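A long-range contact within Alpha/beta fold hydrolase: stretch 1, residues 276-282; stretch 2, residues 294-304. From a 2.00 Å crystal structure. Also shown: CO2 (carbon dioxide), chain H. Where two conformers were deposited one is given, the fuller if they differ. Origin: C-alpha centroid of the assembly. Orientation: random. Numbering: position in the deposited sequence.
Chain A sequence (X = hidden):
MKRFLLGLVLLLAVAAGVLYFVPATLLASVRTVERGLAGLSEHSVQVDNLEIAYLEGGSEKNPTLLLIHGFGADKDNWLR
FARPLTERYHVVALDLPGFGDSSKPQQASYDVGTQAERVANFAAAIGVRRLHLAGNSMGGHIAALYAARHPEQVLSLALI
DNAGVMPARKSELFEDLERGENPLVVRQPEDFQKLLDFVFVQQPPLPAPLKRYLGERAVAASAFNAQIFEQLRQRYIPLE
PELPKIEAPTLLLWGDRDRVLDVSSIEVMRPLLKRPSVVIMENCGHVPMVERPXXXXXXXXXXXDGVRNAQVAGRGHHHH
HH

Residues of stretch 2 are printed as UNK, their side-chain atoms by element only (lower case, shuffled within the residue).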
# COMPACT_ATOMS: atom_id res chain seq x y z
N PRO A 276 -4.56 21.67 5.06
CA PRO A 276 -4.92 20.70 4.03
C PRO A 276 -4.67 21.22 2.61
O PRO A 276 -4.87 22.39 2.34
CB PRO A 276 -6.42 20.50 4.27
CG PRO A 276 -6.90 21.85 4.77
CD PRO A 276 -5.71 22.48 5.50
N SER A 277 -4.19 20.33 1.74
CA SER A 277 -4.23 20.54 0.30
C SER A 277 -5.14 19.46 -0.27
O SER A 277 -5.29 18.39 0.33
CB SER A 277 -2.83 20.44 -0.35
OG SER A 277 -1.95 21.44 0.13
N VAL A 278 -5.72 19.71 -1.43
CA VAL A 278 -6.64 18.74 -2.01
C VAL A 278 -6.32 18.47 -3.48
O VAL A 278 -6.08 19.41 -4.24
CB VAL A 278 -8.12 19.21 -1.89
CG1 VAL A 278 -9.05 18.24 -2.61
CG2 VAL A 278 -8.54 19.38 -0.43
N VAL A 279 -6.31 17.20 -3.85
CA VAL A 279 -6.30 16.81 -5.26
C VAL A 279 -7.34 15.72 -5.50
O VAL A 279 -7.31 14.68 -4.85
CB VAL A 279 -4.91 16.30 -5.72
CG1 VAL A 279 -5.01 15.72 -7.12
CG2 VAL A 279 -3.85 17.45 -5.66
N ILE A 280 -8.27 15.96 -6.42
CA ILE A 280 -9.18 14.90 -6.83
C ILE A 280 -8.92 14.61 -8.30
O ILE A 280 -9.14 15.48 -9.15
CB ILE A 280 -10.67 15.27 -6.62
CG1 ILE A 280 -10.93 15.63 -5.16
CG2 ILE A 280 -11.60 14.10 -7.04
CD1 ILE A 280 -12.36 16.11 -4.88
N MET A 281 -8.46 13.40 -8.58
CA MET A 281 -8.18 13.00 -9.95
C MET A 281 -9.42 12.43 -10.62
O MET A 281 -10.15 11.66 -10.01
CB MET A 281 -7.02 12.00 -9.97
CG MET A 281 -5.68 12.68 -9.63
SD MET A 281 -4.32 11.53 -9.33
CE MET A 281 -4.30 10.64 -10.87
N GLU A 282 -9.66 12.84 -11.86
CA GLU A 282 -10.89 12.50 -12.58
C GLU A 282 -10.83 11.12 -13.22
O GLU A 282 -9.79 10.72 -13.75
CB GLU A 282 -11.18 13.55 -13.66
CG GLU A 282 -12.59 13.45 -14.24
CD GLU A 282 -12.61 12.68 -15.55
OE1 GLU A 282 -11.54 12.53 -16.17
OE2 GLU A 282 -13.70 12.23 -15.97
N UNK A 294 2.48 8.38 -12.85
CA UNK A 294 3.27 9.59 -13.12
C UNK A 294 2.43 10.83 -12.85
O UNK A 294 2.92 11.84 -12.37
c UNK A 294 4.85 8.50 -14.87
o UNK A 294 7.22 8.07 -14.72
c UNK A 294 6.30 8.93 -14.65
o UNK A 294 6.54 10.14 -14.41
c UNK A 294 3.81 9.60 -14.57
N UNK A 295 1.15 10.75 -13.18
CA UNK A 295 0.22 11.84 -12.90
C UNK A 295 0.07 12.08 -11.38
O UNK A 295 0.11 13.21 -10.91
c UNK A 295 -2.20 12.52 -13.22
c UNK A 295 -3.45 12.23 -14.03
o UNK A 295 -4.51 12.81 -13.70
c UNK A 295 -1.11 11.54 -13.55
o UNK A 295 -3.36 11.41 -14.97
N UNK A 296 -0.12 11.00 -10.63
CA UNK A 296 -0.24 11.11 -9.19
C UNK A 296 1.06 11.64 -8.56
O UNK A 296 1.03 12.47 -7.67
o UNK A 296 -1.77 9.18 -9.16
c UNK A 296 -0.60 9.72 -8.54
c UNK A 296 -0.86 9.89 -7.04
N UNK A 297 2.20 11.15 -9.05
CA UNK A 297 3.51 11.60 -8.56
C UNK A 297 3.75 13.07 -8.85
O UNK A 297 4.43 13.76 -8.10
c UNK A 297 4.64 10.76 -9.18
N UNK A 298 3.23 13.54 -9.97
CA UNK A 298 3.39 14.94 -10.34
C UNK A 298 2.58 15.85 -9.41
O UNK A 298 3.07 16.90 -9.01
n UNK A 298 2.80 14.06 -14.80
c UNK A 298 3.53 15.03 -14.25
o UNK A 298 3.79 16.08 -14.83
c UNK A 298 4.01 14.79 -12.83
c UNK A 298 2.97 15.18 -11.80
N UNK A 299 1.35 15.45 -9.08
CA UNK A 299 0.55 16.20 -8.10
C UNK A 299 1.27 16.22 -6.75
O UNK A 299 1.34 17.24 -6.06
c UNK A 299 -1.83 15.93 -8.98
n UNK A 299 -3.37 15.99 -10.55
c UNK A 299 -2.60 15.15 -9.78
c UNK A 299 -3.09 17.24 -10.24
c UNK A 299 -0.85 15.57 -7.91
n UNK A 299 -2.18 17.24 -9.28
N UNK A 300 1.81 15.07 -6.36
CA UNK A 300 2.54 14.94 -5.10
C UNK A 300 3.82 15.81 -5.10
O UNK A 300 4.09 16.50 -4.12
c UNK A 300 4.59 12.31 -3.39
c UNK A 300 2.89 13.48 -4.84
c UNK A 300 4.69 12.66 -1.01
c UNK A 300 5.18 12.03 -2.15
c UNK A 300 3.54 13.21 -3.50
c UNK A 300 3.06 13.82 -2.34
o UNK A 300 5.27 12.39 0.21
c UNK A 300 3.65 13.55 -1.09
N UNK A 301 4.59 15.78 -6.19
CA UNK A 301 5.77 16.64 -6.30
C UNK A 301 5.40 18.12 -6.20
O UNK A 301 6.14 18.92 -5.61
n UNK A 301 8.89 17.69 -5.61
c UNK A 301 8.82 16.91 -6.70
o UNK A 301 9.57 15.95 -6.88
c UNK A 301 6.52 16.41 -7.61
c UNK A 301 7.76 17.27 -7.73
N UNK A 302 4.26 18.47 -6.79
CA UNK A 302 3.81 19.86 -6.74
C UNK A 302 3.53 20.26 -5.29
O UNK A 302 3.92 21.33 -4.83
c UNK A 302 2.58 20.06 -7.62
N UNK A 303 2.81 19.38 -4.60
CA UNK A 303 2.51 19.55 -3.18
C UNK A 303 3.79 19.71 -2.37
O UNK A 303 3.93 20.67 -1.62
c UNK A 303 2.32 17.10 0.88
c UNK A 303 1.64 18.22 -1.16
c UNK A 303 1.69 18.34 -2.67
c UNK A 303 0.80 18.96 0.98
c UNK A 303 0.86 19.08 -0.40
c UNK A 303 1.54 17.96 1.62
c UNK A 303 2.38 17.23 -0.51
N UNK A 304 4.75 18.80 -2.56
CA UNK A 304 6.03 18.87 -1.84
C UNK A 304 6.80 20.16 -2.13
O UNK A 304 7.47 20.72 -1.25
c UNK A 304 7.27 15.22 -2.34
c UNK A 304 6.91 17.68 -2.22
c UNK A 304 6.45 16.26 -0.20
c UNK A 304 6.41 16.32 -1.73
C CO2 H . 10.29 19.33 -0.32
O1 CO2 H . 9.50 19.59 0.44
O2 CO2 H . 11.06 19.05 -1.09

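Position 294 carries three side-chain carbons, the third bearing two oxygens, which is the carboxylate of Glu294; its side chain is out of reach of stretch 1 and makes no contact with it. Position 295 has the same composition, three carbons ending in two oxygens, but its CA-to-CB bond points toward the strand and a carboxylate oxygen approaches the methyl of Met281. This is Glu295, with chi1 and chi2 both t, and its OE2 lies 3.6 Å from Met281 CE.

At position 296 the first carbon carries one oxygen and one carbon, a beta-branched hydroxyl pattern that identifies Thr296. Its OG1 sits 3.4 Å from Met281 CE, a van der Waals contact, although its CB points sideways. Position 297 has a single side-chain carbon and is Ala297, out of reach of the strand.

Position 298 shows three carbons, the last carrying one oxygen and one nitrogen: an amide two carbons beyond CB, hence Gln298. Its NE2 returns to the helix backbone in a weak hydrogen bond to Glu294 O at 3.3 Å, leaving the strand untouched.

Position 299 has one carbon followed by a five-membered ring of three carbons and two nitrogens, the imidazole of His299. Val279 CG1 lies 3.6 Å from the ring centroid and 9° off its normal, a CH-pi contact over one face. Met281 SD is 5.1 Å from the same His299 centroid at 72°, an oblique approach.

Position 300 bears one carbon, then a six-carbon ring with an oxygen: Tyr300, directed away from stretch 1. Position 301 repeats the three-carbon chain ending in oxygen and nitrogen, so it is Gln301; its NE2 is hydrogen-bonded elsewhere in the structure. Position 302, with one carbon, is Ala302.

Position 303 has one carbon and a six-carbon ring without a heteroatom, Phe303. The ring presents its edge to Ser277, whose OG is 3.7 Å from Phe303 CD1. Position 304 has four carbons forked at the second, Leu304; its side chain misses the strand, while its backbone O lies 2.9 Å from CO2 O1.

The contact works by side-chain packing, with no hydrogen bond between the stretches. Strand and helix run nearly antiparallel at 163°, their axes 10.2 Å apart at closest approach. Alternation along the strand turns Ser277, Val279 and Met281 toward the helix, where 295, 299 and 303 recur every four residues. Accordingly, CA atoms pair at 7.6 Å for Ser277 and Phe303 and at 7.4 Å for Val279 and His299. Together the stretches bury 299 Å², with Met281 contributing the largest share, 86 Å².

Stretch 2 (294-304) EETAQHYQAFL
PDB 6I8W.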